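Long-range contacts in beta-glucosidase (Pseudoalteromonas sp., PDB 3F95), which probably acts as an exo-1,3/1,4-beta-glucanase with beta-glucosidase activity, represented here by its extra C-terminal beta-sandwich domain alone: residues Gly101-Gln105 with Asp116-Phe122; Leu90-Lys96 with Leu161-Asp167; Ala67-Tyr73 with Thr151-Thr157; Lys96-Ala102 with Thr157-Leu161. One frame throughout, in Å; residues are numbered along the deposited sequence. Where two conformers were deposited one is given.

In the fold
All four contacts belong to the galactose-binding-like beta-sandwich of this C-terminal domain. Along the chain the strands come as 67-73, 87-94, 102-108, 113-118, 149-158 and 161-171, so the hairpin of interaction 1 falls within the long loops spanned by interactions 2 and 3, whose segments alternate. Interactions 1 and 3 share one antiparallel sheet, where strand 149-158 runs between 67-73 and 102-108; interaction 2 lies in the facing sheet, its centre about 13 Å from that of interaction 1 and about 14 Å from that of interaction 3, and Met92, Leu161 and Ile165 pack on Ile156 across the core. Interaction 4, about 10 Å from interaction 1 between centres, joins two crossings between the sheets.

Interaction 1 (Gly101-Gln105 with Asp116-Phe122); sequences GANLQ and DIDFSSF
Phe119 lays one face of its ring over the methyl of Ala102, a CH-pi contact with CB 3.7 Å from the ring centroid and 21° off the normal; Leu104 CB sits 3.7 Å from Phe119 CE1. The backbones are the two arms of a beta hairpin, strands 102-105 and 116-118, antiparallel at 153° with axes 4.7 Å apart. Leu104 and Ile117 form the hydrogen-bonded pair, with N to O distances of 2.8 Å each way, flanked by the non-hydrogen-bonded pairs Asn103-Asp118 and Gln105-Asp116. Phe119 N donates to Ala102 O at 2.8 Å just where the second arm turns into helical backbone angles at 119-121. Leu104 and Ile117 (CB to CB 4.4 Å) face the sandwich core, where Phe119 also meets Leu163 of the other sheet. On the opposite face, Asn103 (chi1 t) gives ND2 to Asp116 OD2 at 2.6 Å, and a water joins Gln105 NE2 and Asp116 OD1. The hairpin is thus amphipathic: apolar packing inside, amide-carboxylate bonds outside.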
loop_
_atom_site.group_PDB
_atom_site.type_symbol
_atom_site.label_atom_id
_atom_site.label_comp_id
_atom_site.label_asym_id
_atom_site.label_seq_id
_atom_site.Cartn_x
_atom_site.Cartn_y
_atom_site.Cartn_z
ATOM N N GLY A 101 -1.022 16.476 -0.400
ATOM C CA GLY A 101 -1.258 15.428 -1.354
ATOM C C GLY A 101 -0.430 14.188 -1.070
ATOM O O GLY A 101 0.492 14.204 -0.251
ATOM N N ALA A 102 -0.756 13.129 -1.797
ATOM C CA ALA A 102 -0.087 11.838 -1.687
ATOM C C ALA A 102 -0.305 11.052 -2.967
ATOM O O ALA A 102 -1.303 11.256 -3.655
ATOM C CB ALA A 102 -0.634 11.056 -0.487
ATOM N N ASN A 103 0.633 10.151 -3.262
ATOM C CA ASN A 103 0.650 9.336 -4.470
ATOM C C ASN A 103 0.554 7.889 -4.049
ATOM O O ASN A 103 1.285 7.449 -3.152
ATOM C CB ASN A 103 1.988 9.553 -5.193
ATOM C CG ASN A 103 2.047 8.936 -6.586
ATOM O OD1 ASN A 103 3.148 8.754 -7.123
ATOM N ND2 ASN A 103 0.894 8.663 -7.200
ATOM N N LEU A 104 -0.366 7.157 -4.667
ATOM C CA LEU A 104 -0.438 5.703 -4.510
ATOM C C LEU A 104 0.020 5.018 -5.794
ATOM O O LEU A 104 -0.647 5.118 -6.825
ATOM C CB LEU A 104 -1.879 5.269 -4.148
ATOM C CG LEU A 104 -2.190 3.775 -4.263
ATOM C CD1 LEU A 104 -1.284 2.951 -3.297
ATOM C CD2 LEU A 104 -3.694 3.513 -3.992
ATOM N N GLN A 105 1.176 4.352 -5.746
ATOM C CA GLN A 105 1.692 3.653 -6.919
ATOM C C GLN A 105 1.537 2.137 -6.729
ATOM O O GLN A 105 1.668 1.637 -5.609
ATOM C CB GLN A 105 3.157 4.089 -7.194
ATOM C CG GLN A 105 3.265 5.482 -7.817
ATOM C CD GLN A 105 4.692 6.033 -7.816
ATOM O OE1 GLN A 105 5.340 6.149 -6.770
ATOM N NE2 GLN A 105 5.169 6.414 -8.996
ATOM N N ASP A 116 -0.622 4.676 -11.211
ATOM C CA ASP A 116 -0.135 5.847 -10.512
ATOM C C ASP A 116 -1.359 6.705 -10.166
ATOM O O ASP A 116 -1.954 7.333 -11.055
ATOM C CB ASP A 116 0.854 6.595 -11.411
ATOM C CG ASP A 116 1.648 7.661 -10.668
ATOM O OD1 ASP A 116 2.858 7.826 -10.978
ATOM O OD2 ASP A 116 1.084 8.342 -9.787
ATOM N N ILE A 117 -1.768 6.698 -8.895
ATOM C CA ILE A 117 -3.069 7.265 -8.518
ATOM C C ILE A 117 -2.845 8.369 -7.504
ATOM O O ILE A 117 -2.297 8.099 -6.447
ATOM C CB ILE A 117 -3.992 6.161 -7.880
ATOM C CG1 ILE A 117 -4.280 5.047 -8.900
ATOM C CG2 ILE A 117 -5.281 6.790 -7.237
ATOM C CD1 ILE A 117 -4.831 3.760 -8.294
ATOM N N ASP A 118 -3.292 9.600 -7.794
ATOM C CA ASP A 118 -3.251 10.654 -6.773
ATOM C C ASP A 118 -4.312 10.406 -5.691
ATOM O O ASP A 118 -5.451 9.955 -5.994
ATOM C CB ASP A 118 -3.489 12.034 -7.382
ATOM C CG ASP A 118 -2.488 12.372 -8.459
ATOM O OD1 ASP A 118 -1.268 12.142 -8.247
ATOM O OD2 ASP A 118 -2.939 12.865 -9.508
ATOM N N PHE A 119 -3.976 10.711 -4.446
ATOM C CA PHE A 119 -4.987 10.562 -3.387
ATOM C C PHE A 119 -6.246 11.388 -3.654
ATOM O O PHE A 119 -7.338 10.985 -3.253
ATOM C CB PHE A 119 -4.417 10.845 -1.989
ATOM C CG PHE A 119 -3.811 9.608 -1.330
ATOM C CD1 PHE A 119 -2.857 8.833 -1.994
ATOM C CD2 PHE A 119 -4.210 9.212 -0.063
ATOM C CE1 PHE A 119 -2.306 7.672 -1.383
ATOM C CE2 PHE A 119 -3.653 8.058 0.552
ATOM C CZ PHE A 119 -2.712 7.297 -0.128
ATOM N N SER A 120 -6.095 12.521 -4.332
ATOM C CA SER A 120 -7.258 13.375 -4.649
ATOM C C SER A 120 -8.329 12.613 -5.436
ATOM O O SER A 120 -9.513 12.927 -5.330
ATOM C CB SER A 120 -6.808 14.618 -5.426
ATOM O OG SER A 120 -6.166 14.246 -6.628
ATOM N N SER A 121 -7.909 11.633 -6.227
ATOM C CA SER A 121 -8.821 10.859 -7.078
ATOM C C SER A 121 -9.823 10.002 -6.307
ATOM O O SER A 121 -10.846 9.627 -6.872
ATOM C CB SER A 121 -8.060 9.978 -8.063
ATOM O OG SER A 121 -7.474 8.859 -7.410
ATOM N N PHE A 122 -9.497 9.642 -5.062
ATOM C CA PHE A 122 -10.434 8.873 -4.228
ATOM C C PHE A 122 -10.606 9.429 -2.821
ATOM O O PHE A 122 -11.084 8.719 -1.931
ATOM C CB PHE A 122 -10.090 7.356 -4.210
ATOM C CG PHE A 122 -8.729 7.018 -3.577
ATOM C CD1 PHE A 122 -8.670 6.313 -2.377
ATOM C CD2 PHE A 122 -7.533 7.385 -4.206
ATOM C CE1 PHE A 122 -7.420 5.964 -1.787
ATOM C CE2 PHE A 122 -6.287 7.073 -3.625
ATOM C CZ PHE A 122 -6.240 6.353 -2.421
HETATM O O HOH W 1 4.698 5.519 -11.845
#

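Interaction 2 (Leu90-Lys96 with Leu161-Asp167); sequences LKMRIDK and LSLAIAD
This is an antiparallel strand pairing inside one sheet of the beta-sandwich, joining strand 90-94 to strand 161-167 with axes 4.6 Å apart at 159°. Lys91-Ala166 and Arg93-Ala164 are hydrogen-bonded pairs, each closed by two N to O bonds of 2.8 to 3.0 Å, and Met92-Ile165 is the non-hydrogen-bonded pair between them. The regular alternation breaks at a classic beta bulge, where Asp95 and Lys96 both face Ser162: Lys96 N to Ser162 O and Ser162 N to Lys96 O are both 3.0 Å. Asp95, with chi1 p and helical backbone angles, brings OD2 within 2.7 Å of Ser162 OG, a hydroxyl also bonded to Asn62. Leu90, Met92, Ile94, Leu161, Leu163 and Ile165 line the core side; Ile94 CG1 to Leu163 CB is 4.1 Å, and Ile156 of the facing sheet packs on Met92 and Ile165. Across the other face, Lys91 extends (m, t, t, p) to a salt bridge, NZ to Asp167 OD2 2.7 Å, with a water linking Lys91 NZ to Asp167 O.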
loop_
_atom_site.group_PDB
_atom_site.type_symbol
_atom_site.label_atom_id
_atom_site.label_comp_id
_atom_site.label_asym_id
_atom_site.label_seq_id
_atom_site.Cartn_x
_atom_site.Cartn_y
_atom_site.Cartn_z
ATOM N N LEU A 90 -6.887 -4.162 -1.282
ATOM C CA LEU A 90 -6.424 -3.890 0.073
ATOM C C LEU A 90 -7.533 -3.209 0.851
ATOM O O LEU A 90 -8.449 -2.653 0.257
ATOM C CB LEU A 90 -5.167 -2.996 0.059
ATOM C CG LEU A 90 -5.324 -1.528 -0.414
ATOM C CD1 LEU A 90 -4.140 -0.650 0.049
ATOM C CD2 LEU A 90 -5.463 -1.426 -1.893
ATOM N N LYS A 91 -7.477 -3.270 2.172
ATOM C CA LYS A 91 -8.335 -2.408 2.972
ATOM C C LYS A 91 -7.489 -1.214 3.434
ATOM O O LYS A 91 -6.309 -1.369 3.766
ATOM C CB LYS A 91 -8.930 -3.170 4.158
ATOM C CG LYS A 91 -9.799 -4.376 3.704
ATOM C CD LYS A 91 -10.398 -5.120 4.893
ATOM C CE LYS A 91 -11.303 -6.287 4.412
ATOM N NZ LYS A 91 -10.471 -7.318 3.714
ATOM N N MET A 92 -8.084 -0.031 3.404
ATOM C CA MET A 92 -7.378 1.190 3.832
ATOM C C MET A 92 -8.327 2.054 4.649
ATOM O O MET A 92 -9.545 2.065 4.385
ATOM C CB MET A 92 -6.872 1.950 2.613
ATOM C CG MET A 92 -6.077 3.225 2.943
ATOM S SD MET A 92 -5.596 4.188 1.520
ATOM C CE MET A 92 -4.306 3.138 0.848
ATOM N N ARG A 93 -7.787 2.768 5.643
ATOM C CA ARG A 93 -8.524 3.792 6.368
ATOM C C ARG A 93 -7.622 5.030 6.372
ATOM O O ARG A 93 -6.445 4.936 6.750
ATOM C CB ARG A 93 -8.772 3.327 7.804
ATOM C CG ARG A 93 -9.429 4.360 8.708
ATOM C CD ARG A 93 -9.627 3.806 10.122
ATOM N NE ARG A 93 -8.320 3.591 10.757
ATOM C CZ ARG A 93 -8.105 2.931 11.893
ATOM N NH1 ARG A 93 -9.111 2.388 12.570
ATOM N NH2 ARG A 93 -6.863 2.810 12.354
ATOM N N ILE A 94 -8.135 6.174 5.942
ATOM C CA ILE A 94 -7.314 7.386 5.968
ATOM C C ILE A 94 -7.828 8.242 7.110
ATOM O O ILE A 94 -8.877 8.879 6.981
ATOM C CB ILE A 94 -7.354 8.135 4.624
ATOM C CG1 ILE A 94 -6.874 7.194 3.497
ATOM C CG2 ILE A 94 -6.494 9.455 4.683
ATOM C CD1 ILE A 94 -6.888 7.880 2.113
ATOM N N ASP A 95 -7.115 8.223 8.236
ATOM C CA ASP A 95 -7.564 9.006 9.394
ATOM C C ASP A 95 -7.109 10.461 9.388
ATOM O O ASP A 95 -7.739 11.312 10.007
ATOM C CB ASP A 95 -7.224 8.313 10.699
ATOM C CG ASP A 95 -5.754 8.073 10.840
ATOM O OD1 ASP A 95 -5.189 7.317 10.019
ATOM O OD2 ASP A 95 -5.163 8.630 11.783
ATOM N N LYS A 96 -6.047 10.766 8.652
ATOM C CA LYS A 96 -5.750 12.167 8.380
ATOM C C LYS A 96 -5.338 12.330 6.938
ATOM O O LYS A 96 -4.287 11.828 6.534
ATOM C CB LYS A 96 -4.682 12.727 9.332
ATOM C CG LYS A 96 -4.350 14.200 9.052
ATOM C CD LYS A 96 -3.318 14.776 10.016
ATOM C CE LYS A 96 -1.928 14.242 9.738
ATOM N NZ LYS A 96 -0.854 15.018 10.428
ATOM N N LEU A 161 0.416 12.771 6.469
ATOM C CA LEU A 161 -0.629 11.788 6.113
ATOM C C LEU A 161 -0.710 10.771 7.236
ATOM O O LEU A 161 0.300 10.447 7.847
ATOM C CB LEU A 161 -0.225 11.029 4.840
ATOM C CG LEU A 161 -1.048 9.806 4.365
ATOM C CD1 LEU A 161 -2.505 10.235 4.019
ATOM C CD2 LEU A 161 -0.373 9.228 3.142
ATOM N N SER A 162 -1.922 10.298 7.520
ATOM C CA SER A 162 -2.098 9.183 8.434
ATOM C C SER A 162 -3.137 8.207 7.877
ATOM O O SER A 162 -4.290 8.586 7.591
ATOM C CB SER A 162 -2.491 9.693 9.825
ATOM O OG SER A 162 -2.635 8.614 10.721
ATOM N N LEU A 163 -2.740 6.939 7.777
ATOM C CA LEU A 163 -3.629 5.920 7.253
ATOM C C LEU A 163 -3.223 4.571 7.801
ATOM O O LEU A 163 -2.195 4.446 8.446
ATOM C CB LEU A 163 -3.620 5.911 5.719
ATOM C CG LEU A 163 -2.275 5.712 4.978
ATOM C CD1 LEU A 163 -1.688 4.308 5.082
ATOM C CD2 LEU A 163 -2.403 6.150 3.525
ATOM N N ALA A 164 -4.054 3.576 7.532
ATOM C CA ALA A 164 -3.745 2.208 7.927
ATOM C C ALA A 164 -4.126 1.307 6.778
ATOM O O ALA A 164 -5.002 1.649 5.991
ATOM C CB ALA A 164 -4.487 1.838 9.152
ATOM N N ILE A 165 -3.450 0.165 6.683
ATOM C CA ILE A 165 -3.616 -0.775 5.573
ATOM C C ILE A 165 -3.786 -2.172 6.171
ATOM O O ILE A 165 -3.174 -2.482 7.180
ATOM C CB ILE A 165 -2.360 -0.726 4.662
ATOM C CG1 ILE A 165 -2.310 0.614 3.901
ATOM C CG2 ILE A 165 -2.362 -1.872 3.642
ATOM C CD1 ILE A 165 -0.898 0.960 3.414
ATOM N N ALA A 166 -4.618 -3.002 5.544
ATOM C CA ALA A 166 -4.754 -4.397 5.919
ATOM C C ALA A 166 -5.147 -5.230 4.706
ATOM O O ALA A 166 -5.644 -4.696 3.724
ATOM C CB ALA A 166 -5.803 -4.548 7.001
ATOM N N ASP A 167 -4.936 -6.541 4.799
ATOM C CA ASP A 167 -5.574 -7.502 3.898
ATOM C C ASP A 167 -5.239 -7.202 2.435
ATOM O O ASP A 167 -6.134 -6.979 1.569
ATOM C CB ASP A 167 -7.104 -7.502 4.116
ATOM C CG ASP A 167 -7.541 -8.109 5.460
ATOM O OD1 ASP A 167 -6.717 -8.618 6.264
ATOM O OD2 ASP A 167 -8.769 -8.089 5.713
HETATM O O HOH W 2 -9.081 -6.770 1.289
#

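Interaction 3 (Ala67-Tyr73 with Thr151-Thr157); sequences AALSLSY and TDALRIT
Backbone hydrogen bonds set the frame: strands 67-73 and 154-157 run antiparallel, 166° between their directions and 4.5 Å between their axes. Leu69 and Ile156 exchange bonds of 2.8 Å (Leu69 N to Ile156 O) and 2.7 Å (Ile156 N to Leu69 O). Leu71 N donates to Leu154 O at 3.0 Å, but Leu71 O takes two weak bonds, from Ala153 N at 2.8 Å and Leu154 N at 3.4 Å. This is a classic beta bulge: Ala153, with helical backbone angles, is the extra residue, and the register shifts by one beyond it, so that Ser72 pairs with Asp152 and Tyr73 N reaches Thr151 O at 2.8 Å. Ala68-Thr157 and Ser70-Arg155 are non-hydrogen-bonded pairs, each with CA atoms 4.2 Å apart.

Polar side chains gather on the face of Ser70, Asp152 and Arg155. Arg155 NE forms a salt bridge with Asp152 OD2 at 2.8 Å, and Ser70 OG lies 3.0 Å from Asp152 OD2, while Ser72 OG turns to Gln21.

Apolar contacts occupy the reverse face. Leu154, with chi1 p, brings CG to 3.9 Å from Leu71 CB; Tyr73 CE2 meets Ala153 CB, also at 3.9 Å. Leu71, Tyr73 and Ile156 then pack on strand 161-171 of the second sheet, the face-to-face packing of two sheets that defines a beta-sandwich, here one of galactose-binding-like type.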
loop_
_atom_site.group_PDB
_atom_site.type_symbol
_atom_site.label_atom_id
_atom_site.label_comp_id
_atom_site.label_asym_id
_atom_site.label_seq_id
_atom_site.Cartn_x
_atom_site.Cartn_y
_atom_site.Cartn_z
ATOM N N ALA A 67 8.376 11.093 2.634
ATOM C CA ALA A 67 8.773 9.687 2.785
ATOM C C ALA A 67 7.888 8.818 1.927
ATOM O O ALA A 67 6.780 9.244 1.568
ATOM C CB ALA A 67 8.652 9.248 4.234
ATOM N N ALA A 68 8.426 7.652 1.559
ATOM C CA ALA A 68 7.683 6.633 0.799
ATOM C C ALA A 68 7.586 5.365 1.635
ATOM O O ALA A 68 8.585 4.858 2.158
ATOM C CB ALA A 68 8.359 6.332 -0.510
ATOM N N LEU A 69 6.369 4.855 1.736
ATOM C CA LEU A 69 6.132 3.535 2.289
ATOM C C LEU A 69 5.912 2.596 1.117
ATOM O O LEU A 69 5.125 2.922 0.214
ATOM C CB LEU A 69 4.846 3.530 3.103
ATOM C CG LEU A 69 4.432 2.120 3.540
ATOM C CD1 LEU A 69 5.382 1.584 4.670
ATOM C CD2 LEU A 69 2.966 2.076 3.901
ATOM N N SER A 70 6.602 1.463 1.113
ATOM C CA SER A 70 6.311 0.416 0.126
ATOM C C SER A 70 6.019 -0.917 0.794
ATOM O O SER A 70 6.539 -1.219 1.890
ATOM C CB SER A 70 7.505 0.246 -0.831
ATOM O OG SER A 70 7.760 1.461 -1.544
ATOM N N LEU A 71 5.175 -1.715 0.139
ATOM C CA LEU A 71 5.105 -3.126 0.410
ATOM C C LEU A 71 5.847 -3.747 -0.779
ATOM O O LEU A 71 5.414 -3.618 -1.938
ATOM C CB LEU A 71 3.642 -3.590 0.464
ATOM C CG LEU A 71 3.410 -5.085 0.612
ATOM C CD1 LEU A 71 4.010 -5.629 1.894
ATOM C CD2 LEU A 71 1.886 -5.362 0.532
ATOM N N SER A 72 6.969 -4.400 -0.499
ATOM C CA SER A 72 7.936 -4.684 -1.557
ATOM C C SER A 72 8.398 -6.138 -1.562
ATOM O O SER A 72 8.358 -6.814 -0.539
ATOM C CB SER A 72 9.121 -3.710 -1.473
ATOM O OG SER A 72 9.971 -4.040 -0.397
ATOM N N TYR A 73 8.795 -6.607 -2.747
ATOM C CA TYR A 73 9.313 -7.953 -2.922
ATOM C C TYR A 73 10.807 -7.938 -2.562
ATOM O O TYR A 73 11.529 -7.000 -2.900
ATOM C CB TYR A 73 9.135 -8.394 -4.384
ATOM C CG TYR A 73 7.688 -8.569 -4.820
ATOM C CD1 TYR A 73 7.043 -9.790 -4.670
ATOM C CD2 TYR A 73 6.985 -7.521 -5.406
ATOM C CE1 TYR A 73 5.722 -9.964 -5.077
ATOM C CE2 TYR A 73 5.665 -7.695 -5.822
ATOM C CZ TYR A 73 5.045 -8.916 -5.647
ATOM O OH TYR A 73 3.714 -9.083 -6.051
ATOM N N THR A 151 9.199 -4.648 -8.085
ATOM C CA THR A 151 9.866 -4.435 -6.798
ATOM C C THR A 151 8.898 -3.974 -5.698
ATOM O O THR A 151 8.906 -4.520 -4.604
ATOM C CB THR A 151 11.057 -3.476 -6.938
ATOM O OG1 THR A 151 12.108 -4.156 -7.650
ATOM C CG2 THR A 151 11.581 -3.068 -5.568
ATOM N N ASP A 152 8.094 -2.960 -5.984
ATOM C CA ASP A 152 7.133 -2.445 -4.999
ATOM C C ASP A 152 5.706 -2.836 -5.436
ATOM O O ASP A 152 5.200 -2.319 -6.454
ATOM C CB ASP A 152 7.257 -0.908 -4.901
ATOM C CG ASP A 152 8.539 -0.433 -4.198
ATOM O OD1 ASP A 152 9.300 -1.248 -3.585
ATOM O OD2 ASP A 152 8.763 0.807 -4.257
ATOM N N ALA A 153 5.068 -3.754 -4.696
ATOM C CA ALA A 153 3.638 -4.073 -4.937
ATOM C C ALA A 153 2.749 -2.817 -4.768
ATOM O O ALA A 153 1.820 -2.567 -5.566
ATOM C CB ALA A 153 3.180 -5.209 -4.038
ATOM N N LEU A 154 3.048 -2.028 -3.735
ATOM C CA LEU A 154 2.493 -0.691 -3.575
ATOM C C LEU A 154 3.516 0.283 -2.999
ATOM O O LEU A 154 4.415 -0.106 -2.261
ATOM C CB LEU A 154 1.229 -0.717 -2.698
ATOM C CG LEU A 154 1.294 -0.918 -1.198
ATOM C CD1 LEU A 154 1.532 0.385 -0.430
ATOM C CD2 LEU A 154 -0.011 -1.591 -0.691
ATOM N N ARG A 155 3.355 1.553 -3.318
ATOM C CA ARG A 155 4.217 2.586 -2.778
ATOM C C ARG A 155 3.339 3.797 -2.507
ATOM O O ARG A 155 2.572 4.219 -3.383
ATOM C CB ARG A 155 5.326 2.910 -3.787
ATOM C CG ARG A 155 6.279 4.007 -3.333
ATOM C CD ARG A 155 7.196 4.464 -4.485
ATOM N NE ARG A 155 7.863 3.347 -5.117
ATOM C CZ ARG A 155 8.108 3.240 -6.418
ATOM N NH1 ARG A 155 7.747 4.197 -7.275
ATOM N NH2 ARG A 155 8.727 2.162 -6.858
ATOM N N ILE A 156 3.393 4.315 -1.285
ATOM C CA ILE A 156 2.649 5.533 -0.947
ATOM C C ILE A 156 3.671 6.596 -0.538
ATOM O O ILE A 156 4.488 6.375 0.351
ATOM C CB ILE A 156 1.639 5.282 0.192
ATOM C CG1 ILE A 156 0.602 4.223 -0.266
ATOM C CG2 ILE A 156 0.954 6.610 0.610
ATOM C CD1 ILE A 156 -0.227 3.676 0.881
ATOM N N THR A 157 3.609 7.735 -1.208
ATOM C CA THR A 157 4.516 8.852 -0.961
ATOM C C THR A 157 3.726 10.091 -0.548
ATOM O O THR A 157 2.715 10.451 -1.189
ATOM C CB THR A 157 5.362 9.127 -2.219
ATOM O OG1 THR A 157 6.024 7.915 -2.618
ATOM C CG2 THR A 157 6.421 10.193 -1.916
#

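Interaction 4 (Lys96-Ala102 with Thr157-Leu161); sequences KAPEQGA and TSQNL
A loop, 96-102, leading from strand 87-94 to strand 102-108, runs beside the turn between two strands: 157-158 end strand 149-158, Gln159 and Asn160 make the turn, and Leu161 opens strand 161-171. Both connections carry the chain between the sheets. Their CA atoms come closest at Ala102-Ser158 (4.5 Å) and Pro98-Leu161 (4.6 Å), while the loop bows out between, with Gln100 and Gln159 at 7.2 Å. Gly101 has phi 97° and psi 170°, where a CB would collide with the preceding carbonyl. Backbone contact is made through CA-H...O approaches, Ala102 CA to Thr157 O at 3.2 Å and Pro98 CA to Asn160 O at 3.1 Å.

Ser158 (chi1 t) donates OG to Gly101 O at 2.9 Å, and a water joins Gly101 O to Gln159 N. At the other end Lys96 NZ reaches Asn160 OD1 at 2.8 Å; a second water meets Ala97 O, Glu99 N and Asn160 OD1. Between them Leu161 (t, p) brings CD1 to 3.7 Å from Pro98 CD and CD2 to 4.1 Å from Ala102 CB, beside Trp63. Direct cross-segment hydrogen bonding thus rests on side-chain donors, supplemented by water, over a small apolar floor.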
loop_
_atom_site.group_PDB
_atom_site.type_symbol
_atom_site.label_atom_id
_atom_site.label_comp_id
_atom_site.label_asym_id
_atom_site.label_seq_id
_atom_site.Cartn_x
_atom_site.Cartn_y
_atom_site.Cartn_z
ATOM N N LYS A 96 -6.047 10.766 8.652
ATOM C CA LYS A 96 -5.750 12.167 8.380
ATOM C C LYS A 96 -5.338 12.330 6.938
ATOM O O LYS A 96 -4.287 11.828 6.534
ATOM C CB LYS A 96 -4.682 12.727 9.332
ATOM C CG LYS A 96 -4.350 14.200 9.052
ATOM C CD LYS A 96 -3.318 14.776 10.016
ATOM C CE LYS A 96 -1.928 14.242 9.738
ATOM N NZ LYS A 96 -0.854 15.018 10.428
ATOM N N ALA A 97 -6.194 13.009 6.160
ATOM C CA ALA A 97 -5.936 13.258 4.731
ATOM C C ALA A 97 -4.698 14.123 4.530
ATOM O O ALA A 97 -4.333 14.927 5.402
ATOM C CB ALA A 97 -7.183 13.888 4.021
ATOM N N PRO A 98 -3.992 13.908 3.415
ATOM C CA PRO A 98 -2.738 14.645 3.214
ATOM C C PRO A 98 -3.015 16.087 2.858
ATOM O O PRO A 98 -3.731 16.358 1.895
ATOM C CB PRO A 98 -2.067 13.918 2.058
ATOM C CG PRO A 98 -3.172 13.137 1.356
ATOM C CD PRO A 98 -4.297 12.952 2.337
ATOM N N GLU A 99 -2.452 17.011 3.619
ATOM C CA GLU A 99 -2.679 18.425 3.307
ATOM C C GLU A 99 -2.073 18.852 1.960
ATOM O O GLU A 99 -2.678 19.656 1.225
ATOM C CB GLU A 99 -2.175 19.294 4.438
ATOM C CG GLU A 99 -2.801 20.654 4.428
ATOM C CD GLU A 99 -2.552 21.385 5.712
ATOM O OE1 GLU A 99 -2.614 20.722 6.781
ATOM O OE2 GLU A 99 -2.298 22.614 5.647
ATOM N N GLN A 100 -0.906 18.305 1.624
ATOM C CA GLN A 100 -0.243 18.628 0.355
ATOM C C GLN A 100 -0.178 17.463 -0.631
ATOM O O GLN A 100 0.633 17.453 -1.561
ATOM C CB GLN A 100 1.158 19.213 0.600
ATOM C CG GLN A 100 1.098 20.550 1.309
ATOM C CD GLN A 100 2.422 20.986 1.919
ATOM O OE1 GLN A 100 3.404 20.230 1.950
ATOM N NE2 GLN A 100 2.449 22.222 2.433
ATOM N N GLY A 101 -1.022 16.476 -0.400
ATOM C CA GLY A 101 -1.258 15.428 -1.354
ATOM C C GLY A 101 -0.430 14.188 -1.070
ATOM O O GLY A 101 0.492 14.204 -0.251
ATOM N N ALA A 102 -0.756 13.129 -1.797
ATOM C CA ALA A 102 -0.087 11.838 -1.687
ATOM C C ALA A 102 -0.305 11.052 -2.967
ATOM O O ALA A 102 -1.303 11.256 -3.655
ATOM C CB ALA A 102 -0.634 11.056 -0.487
ATOM N N THR A 157 3.609 7.735 -1.208
ATOM C CA THR A 157 4.516 8.852 -0.961
ATOM C C THR A 157 3.726 10.091 -0.548
ATOM O O THR A 157 2.715 10.451 -1.189
ATOM C CB THR A 157 5.362 9.127 -2.219
ATOM O OG1 THR A 157 6.024 7.915 -2.618
ATOM C CG2 THR A 157 6.421 10.193 -1.916
ATOM N N SER A 158 4.193 10.750 0.512
ATOM C CA SER A 158 3.546 11.961 1.036
ATOM C C SER A 158 4.504 12.680 2.004
ATOM O O SER A 158 5.590 12.162 2.306
ATOM C CB SER A 158 2.210 11.610 1.718
ATOM O OG SER A 158 1.437 12.789 2.044
ATOM N N GLN A 159 4.112 13.863 2.475
ATOM C CA GLN A 159 4.872 14.576 3.514
ATOM C C GLN A 159 4.102 14.600 4.817
ATOM O O GLN A 159 4.671 14.772 5.893
ATOM C CB GLN A 159 5.150 16.029 3.098
ATOM C CG GLN A 159 5.930 16.169 1.825
ATOM C CD GLN A 159 6.091 17.611 1.405
ATOM O OE1 GLN A 159 5.296 18.133 0.619
ATOM N NE2 GLN A 159 7.115 18.268 1.931
ATOM N N ASN A 160 2.784 14.451 4.741
ATOM C CA ASN A 160 1.979 14.549 5.940
ATOM C C ASN A 160 0.652 13.832 5.708
ATOM O O ASN A 160 -0.135 14.252 4.861
ATOM C CB ASN A 160 1.733 16.019 6.284
ATOM C CG ASN A 160 1.229 16.190 7.671
ATOM O OD1 ASN A 160 0.082 15.843 7.973
ATOM N ND2 ASN A 160 2.079 16.713 8.547
ATOM N N LEU A 161 0.416 12.771 6.469
ATOM C CA LEU A 161 -0.629 11.788 6.113
ATOM C C LEU A 161 -0.710 10.771 7.236
ATOM O O LEU A 161 0.300 10.447 7.847
ATOM C CB LEU A 161 -0.225 11.029 4.840
ATOM C CG LEU A 161 -1.048 9.806 4.365
ATOM C CD1 LEU A 161 -2.505 10.235 4.019
ATOM C CD2 LEU A 161 -0.373 9.228 3.142
HETATM O O HOH W 3 -2.085 16.445 6.322
HETATM O O HOH W 4 -2.224 18.413 8.209
HETATM O O HOH W 5 2.460 15.654 0.785
#